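Local atomic coordinates of PvdO (Pseudomonas aeruginosa, PDB entry 5HHA), a protein that binds calcium, belongs to the formylglycine-generating-enzyme (FGE-sulfatase) family and is probably involved in chromophore maturation in the periplasm. Residues A[34-39]-A[142-147]; A[40-45]-A[280-285]. All blocks are in the same frame, centred on the assembly; numbering follows the deposited sequence. Where two conformers were deposited one is given.

Interaction 1 of 2, residues A[34-39]-A[142-147]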
loop_
_atom_site.group_PDB
_atom_site.type_symbol
_atom_site.label_atom_id
_atom_site.label_comp_id
_atom_site.label_asym_id
_atom_site.label_seq_id
_atom_site.Cartn_x
_atom_site.Cartn_y
_atom_site.Cartn_z
ATOM N N LYS A 34 8.668 -7.124 14.976
ATOM C CA LYS A 34 9.036 -7.969 13.843
ATOM C C LYS A 34 9.009 -9.410 14.319
ATOM O O LYS A 34 9.465 -9.701 15.428
ATOM C CB LYS A 34 10.463 -7.656 13.363
ATOM C CG LYS A 34 10.655 -6.308 12.716
ATOM C CD LYS A 34 12.154 -6.001 12.556
ATOM C CE LYS A 34 12.878 -7.013 11.699
ATOM N NZ LYS A 34 14.341 -6.638 11.587
ATOM N N ASP A 35 8.530 -10.323 13.490
ATOM C CA ASP A 35 8.541 -11.735 13.847
ATOM C C ASP A 35 9.848 -12.440 13.511
ATOM O O ASP A 35 10.057 -13.581 13.931
ATOM C CB ASP A 35 7.376 -12.470 13.189
ATOM C CG ASP A 35 6.046 -12.085 13.766
ATOM O OD1 ASP A 35 5.972 -11.872 14.993
ATOM O OD2 ASP A 35 5.053 -11.996 13.013
ATOM N N CYS A 36 10.734 -11.777 12.781
ATOM C CA CYS A 36 12.023 -12.367 12.458
ATOM C C CYS A 36 12.910 -11.274 11.889
ATOM O O CYS A 36 12.429 -10.180 11.562
ATOM C CB CYS A 36 11.860 -13.532 11.479
ATOM S SG CYS A 36 11.752 -13.071 9.722
ATOM N N LYS A 37 14.209 -11.532 11.758
ATOM C CA LYS A 37 15.144 -10.467 11.400
ATOM C C LYS A 37 14.867 -9.912 9.997
ATOM O O LYS A 37 15.021 -8.720 9.763
ATOM C CB LYS A 37 16.598 -10.951 11.515
ATOM C CG LYS A 37 17.024 -11.257 12.954
ATOM C CD LYS A 37 18.469 -11.734 13.043
ATOM C CE LYS A 37 18.901 -11.972 14.489
ATOM N NZ LYS A 37 18.199 -13.136 15.123
ATOM N N ASP A 38 14.486 -10.809 9.098
ATOM C CA ASP A 38 14.230 -10.524 7.685
ATOM C C ASP A 38 12.793 -10.135 7.435
ATOM O O ASP A 38 12.426 -9.838 6.303
ATOM C CB ASP A 38 14.491 -11.799 6.858
ATOM C CG ASP A 38 15.947 -11.990 6.512
ATOM O OD1 ASP A 38 16.655 -10.984 6.284
ATOM O OD2 ASP A 38 16.374 -13.159 6.444
ATOM N N CYS A 39 11.968 -10.184 8.477
ATOM C CA CYS A 39 10.530 -9.974 8.343
ATOM C C CYS A 39 10.195 -8.493 8.374
ATOM O O CYS A 39 10.924 -7.707 9.004
ATOM C CB CYS A 39 9.791 -10.637 9.499
ATOM S SG CYS A 39 9.830 -12.447 9.490
ATOM N N SER A 142 4.018 -16.651 6.534
ATOM C CA SER A 142 3.140 -17.329 7.481
ATOM C C SER A 142 3.770 -18.650 7.913
ATOM O O SER A 142 3.795 -18.987 9.100
ATOM C CB SER A 142 1.790 -17.602 6.854
ATOM O OG SER A 142 1.097 -16.390 6.561
ATOM N N LYS A 143 4.289 -19.409 6.957
ATOM C CA LYS A 143 4.843 -20.724 7.284
ATOM C C LYS A 143 6.086 -20.568 8.146
ATOM O O LYS A 143 6.277 -21.294 9.123
ATOM C CB LYS A 143 5.175 -21.505 6.012
ATOM C CG LYS A 143 5.736 -22.930 6.285
ATOM C CD LYS A 143 6.100 -23.637 4.974
ATOM C CE LYS A 143 6.542 -25.102 5.169
ATOM N NZ LYS A 143 5.500 -25.885 5.791
ATOM N N LYS A 144 6.932 -19.603 7.819
ATOM C CA LYS A 144 8.175 -19.401 8.534
ATOM C C LYS A 144 7.935 -18.994 9.982
ATOM O O LYS A 144 8.597 -19.474 10.897
ATOM C CB LYS A 144 8.971 -18.314 7.822
ATOM C CG LYS A 144 10.248 -17.934 8.509
ATOM C CD LYS A 144 11.034 -16.955 7.650
ATOM C CE LYS A 144 12.422 -16.714 8.212
ATOM N NZ LYS A 144 13.166 -17.998 8.411
ATOM N N THR A 145 6.988 -18.078 10.176
ATOM C CA THR A 145 6.743 -17.488 11.493
ATOM C C THR A 145 5.663 -18.190 12.341
ATOM O O THR A 145 5.575 -17.964 13.559
ATOM C CB THR A 145 6.302 -16.006 11.364
ATOM O OG1 THR A 145 5.051 -15.958 10.680
ATOM C CG2 THR A 145 7.333 -15.176 10.611
ATOM N N GLY A 146 4.821 -18.994 11.710
ATOM C CA GLY A 146 3.690 -19.596 12.387
ATOM C C GLY A 146 2.596 -18.599 12.693
ATOM O O GLY A 146 1.711 -18.870 13.503
ATOM N N LYS A 147 2.660 -17.440 12.038
ATOM C CA LYS A 147 1.643 -16.412 12.194
ATOM C C LYS A 147 0.834 -16.315 10.913
ATOM O O LYS A 147 1.178 -16.908 9.889
ATOM C CB LYS A 147 2.285 -15.067 12.540
ATOM C CG LYS A 147 3.312 -15.138 13.666
ATOM C CD LYS A 147 2.647 -15.572 14.971
ATOM C CE LYS A 147 3.622 -15.595 16.133
ATOM N NZ LYS A 147 2.911 -15.913 17.400
HETATM O O HOH W 1 7.790 -15.742 14.558
#

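Interaction 2 of 2, residues A[40-45]-A[280-285]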
loop_
_atom_site.group_PDB
_atom_site.type_symbol
_atom_site.label_atom_id
_atom_site.label_comp_id
_atom_site.label_asym_id
_atom_site.label_seq_id
_atom_site.Cartn_x
_atom_site.Cartn_y
_atom_site.Cartn_z
ATOM N N PRO A 40 9.084 -8.109 7.716
ATOM C CA PRO A 40 8.729 -6.684 7.726
ATOM C C PRO A 40 8.389 -6.165 9.114
ATOM O O PRO A 40 7.820 -6.895 9.914
ATOM C CB PRO A 40 7.506 -6.626 6.813
ATOM C CG PRO A 40 7.577 -7.842 5.953
ATOM C CD PRO A 40 8.220 -8.890 6.820
ATOM N N GLU A 41 8.727 -4.921 9.386
ATOM C CA GLU A 41 8.315 -4.279 10.629
ATOM C C GLU A 41 6.817 -4.011 10.612
ATOM O O GLU A 41 6.306 -3.345 9.695
ATOM C CB GLU A 41 9.084 -2.989 10.821
ATOM C CG GLU A 41 10.590 -3.256 11.021
ATOM C CD GLU A 41 11.442 -2.007 11.070
ATOM O OE1 GLU A 41 10.915 -0.895 11.208
ATOM O OE2 GLU A 41 12.682 -2.123 10.962
ATOM N N MET A 42 6.120 -4.545 11.603
ATOM C CA MET A 42 4.674 -4.461 11.691
ATOM C C MET A 42 4.271 -3.451 12.756
ATOM O O MET A 42 4.962 -3.285 13.783
ATOM C CB MET A 42 4.127 -5.819 12.060
ATOM C CG MET A 42 4.549 -6.912 11.124
ATOM S SD MET A 42 4.107 -6.656 9.398
ATOM C CE MET A 42 2.303 -6.804 9.479
ATOM N N VAL A 43 3.153 -2.764 12.534
ATOM C CA VAL A 43 2.602 -1.852 13.527
ATOM C C VAL A 43 1.150 -2.244 13.783
ATOM O O VAL A 43 0.392 -2.567 12.866
ATOM C CB VAL A 43 2.745 -0.358 13.093
ATOM C CG1 VAL A 43 1.990 -0.054 11.780
ATOM C CG2 VAL A 43 2.303 0.582 14.207
ATOM N N VAL A 44 0.775 -2.247 15.058
ATOM C CA VAL A 44 -0.586 -2.573 15.443
ATOM C C VAL A 44 -1.512 -1.389 15.201
ATOM O O VAL A 44 -1.266 -0.296 15.694
ATOM C CB VAL A 44 -0.660 -2.986 16.941
ATOM C CG1 VAL A 44 -2.098 -3.281 17.361
ATOM C CG2 VAL A 44 0.237 -4.196 17.218
ATOM N N LEU A 45 -2.558 -1.633 14.425
ATOM C CA LEU A 45 -3.639 -0.667 14.229
ATOM C C LEU A 45 -4.778 -0.967 15.193
ATOM O O LEU A 45 -5.104 -2.106 15.443
ATOM C CB LEU A 45 -4.162 -0.697 12.786
ATOM C CG LEU A 45 -3.126 -0.485 11.669
ATOM C CD1 LEU A 45 -3.849 -0.276 10.337
ATOM C CD2 LEU A 45 -2.242 0.696 11.945
ATOM N N PHE A 280 3.720 -3.429 -2.240
ATOM C CA PHE A 280 2.699 -4.033 -1.385
ATOM C C PHE A 280 3.054 -3.923 0.060
ATOM O O PHE A 280 4.228 -3.791 0.412
ATOM C CB PHE A 280 2.463 -5.504 -1.730
ATOM C CG PHE A 280 3.661 -6.399 -1.479
ATOM C CD1 PHE A 280 4.721 -6.457 -2.381
ATOM C CD2 PHE A 280 3.704 -7.234 -0.366
ATOM C CE1 PHE A 280 5.783 -7.308 -2.172
ATOM C CE2 PHE A 280 4.775 -8.084 -0.148
ATOM C CZ PHE A 280 5.806 -8.131 -1.058
ATOM N N ARG A 281 2.030 -3.963 0.903
ATOM C CA ARG A 281 2.188 -4.213 2.327
ATOM C C ARG A 281 1.634 -5.613 2.618
ATOM O O ARG A 281 0.947 -6.217 1.801
ATOM C CB ARG A 281 1.428 -3.171 3.150
ATOM C CG ARG A 281 1.958 -1.787 2.999
ATOM C CD ARG A 281 1.155 -0.771 3.804
ATOM N NE ARG A 281 1.468 0.540 3.302
ATOM C CZ ARG A 281 2.373 1.373 3.809
ATOM N NH1 ARG A 281 2.970 1.140 4.975
ATOM N NH2 ARG A 281 2.662 2.485 3.152
ATOM N N VAL A 282 1.936 -6.102 3.825
ATOM C CA VAL A 282 1.278 -7.272 4.353
ATOM C C VAL A 282 0.609 -6.917 5.667
ATOM O O VAL A 282 0.985 -5.974 6.370
ATOM C CB VAL A 282 2.257 -8.472 4.559
ATOM C CG1 VAL A 282 2.776 -8.998 3.231
ATOM C CG2 VAL A 282 3.426 -8.120 5.480
ATOM N N ALA A 283 -0.378 -7.742 5.997
ATOM C CA ALA A 283 -1.105 -7.632 7.258
ATOM C C ALA A 283 -0.921 -8.919 8.046
ATOM O O ALA A 283 -0.657 -9.967 7.460
ATOM C CB ALA A 283 -2.585 -7.378 7.007
ATOM N N ARG A 284 -1.141 -8.825 9.352
ATOM C CA ARG A 284 -0.946 -9.958 10.251
ATOM C C ARG A 284 -2.033 -9.933 11.312
ATOM O O ARG A 284 -2.243 -8.906 11.958
ATOM C CB ARG A 284 0.456 -9.877 10.864
ATOM C CG ARG A 284 0.605 -10.331 12.310
ATOM C CD ARG A 284 1.401 -11.596 12.410
ATOM N NE ARG A 284 2.412 -11.615 13.483
ATOM C CZ ARG A 284 2.144 -11.716 14.787
ATOM N NH1 ARG A 284 0.899 -11.734 15.222
ATOM N NH2 ARG A 284 3.136 -11.770 15.647
ATOM N N GLU A 285 -2.710 -11.055 11.510
ATOM C CA GLU A 285 -3.697 -11.135 12.581
ATOM C C GLU A 285 -2.954 -11.203 13.906
ATOM O O GLU A 285 -1.845 -11.721 13.989
ATOM C CB GLU A 285 -4.623 -12.333 12.369
ATOM C CG GLU A 285 -5.907 -11.947 11.611
ATOM C CD GLU A 285 -6.238 -12.866 10.445
ATOM O OE1 GLU A 285 -6.380 -14.084 10.655
ATOM O OE2 GLU A 285 -6.384 -12.368 9.311
#

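Interaction 1 of 2, residues A[34-39]-A[142-147]
Asp35 reaches across to Thr145, the last residue of helix 131-145, and Lys147, two residues beyond it, with a different part of its side chain for each. Its CB lies against the threonine methyl, 3.7 Å from Thr145 CG2. One bond further out, CG comes beside the aliphatic part of Lys147, which bends at chi2 (-63°). At the tip, Asp35 OD2 sits 3.7 Å from Lys147 CG and takes polar partners from outside the two segments: a hydrogen bond with Tyr149 OH and a salt bridge with Arg284. The ammonium group of Lys147 is not in contact with the carboxylate, since Asp35 OD1 and Lys147 NZ are 5.6 Å apart.

Thr145 CG2 also packs 3.9 Å from Cys39 SG, half of the disulfide that closes the type I turn from Cys36 to Cys39. Thr145 OG1 faces its own helix end, bonded with Leu141 O and accepting from Lys147 N in an ST turn. A water donates two long bonds, to Asp35 O and Thr145 O, and bridges the backbones. Methyl, methylene and sulfur thus supply the direct touch at this surface contact, with the carboxylate oxygen lying against a lysine methylene, and its polar link is carried by water; the carboxylate is probably kept ionised by its arginine partner.

Interaction 2 of 2, residues A[40-45]-A[280-285]
Two successive bends fold the Met42 side chain back on itself, chi2 -58° and chi3 -68°, and bring its methyl down on the backbone of 282-284. Met42 CE lies 3.5 Å from Val282 O and 3.8 Å from Arg284 CB, resting over the peptide joining Ala283 to Arg284. The sulfur faces the neighbouring valine instead, with Met42 SD 4.2 Å from Val282 CG2. That same methyl branch, set between the backbone N and the carbonyl carbon of its residue, also meets the proline ring: Pro40 CG and Val282 CG2 are 4.2 Å apart, the two side chains crossing at about a right angle. One valine methyl therefore touches both Pro40 and Met42.

Of its side chain, Arg284 turns CB to the methionine, and the rest, bent at chi2 and chi3, carries the guanidinium away to polar partners. Arg284 NH1 donates to Glu285 O at 3.0 Å, with the acceptor nearly in the guanidinium plane; together with Asp35, the partner outside the two segments, this bond helps fix the rotation of the group.

The touching residues are all buried, and the two backbones are not paired with each other: their closest CA atoms, Met42 and Ala283, are 7.9 Å apart. Strand 77-80 pairs antiparallel with both 42-52 and 278-285, linking them through the mixed sheet. Its Ser80 touches Pro40 and Met42, Tyr149 of strand 149-150 packs on Met42, Val282 and Arg284, and Tyr137 of helix 131-145 covers Pro40 and Val282.

Overall arrangement
Interactions 1 and 2 are neighbours, their centres 11 Å apart, and the chain runs directly from 34-39 into 40-45. Across space they are joined by the salt bridge between Asp35 OD2 and Arg284 NE, 2.7 Å long, which ties the residue just before the Cys36-Cys39 turn to the C-terminal strand of interaction 2. Lys147 CB packs 3.6 Å from Arg284 NE, and Lys34 CG lies 3.5 Å from Glu41 CG. Tyr149 is a neighbour of both contacts. Interaction 1 is a surface contact about 20 Å from the chain centre; interaction 2 is buried, its centre about 11 Å from that point. Both lie away from the calcium site formed by Asn186, Thr187, Gly189, Asp192 and Tyr194.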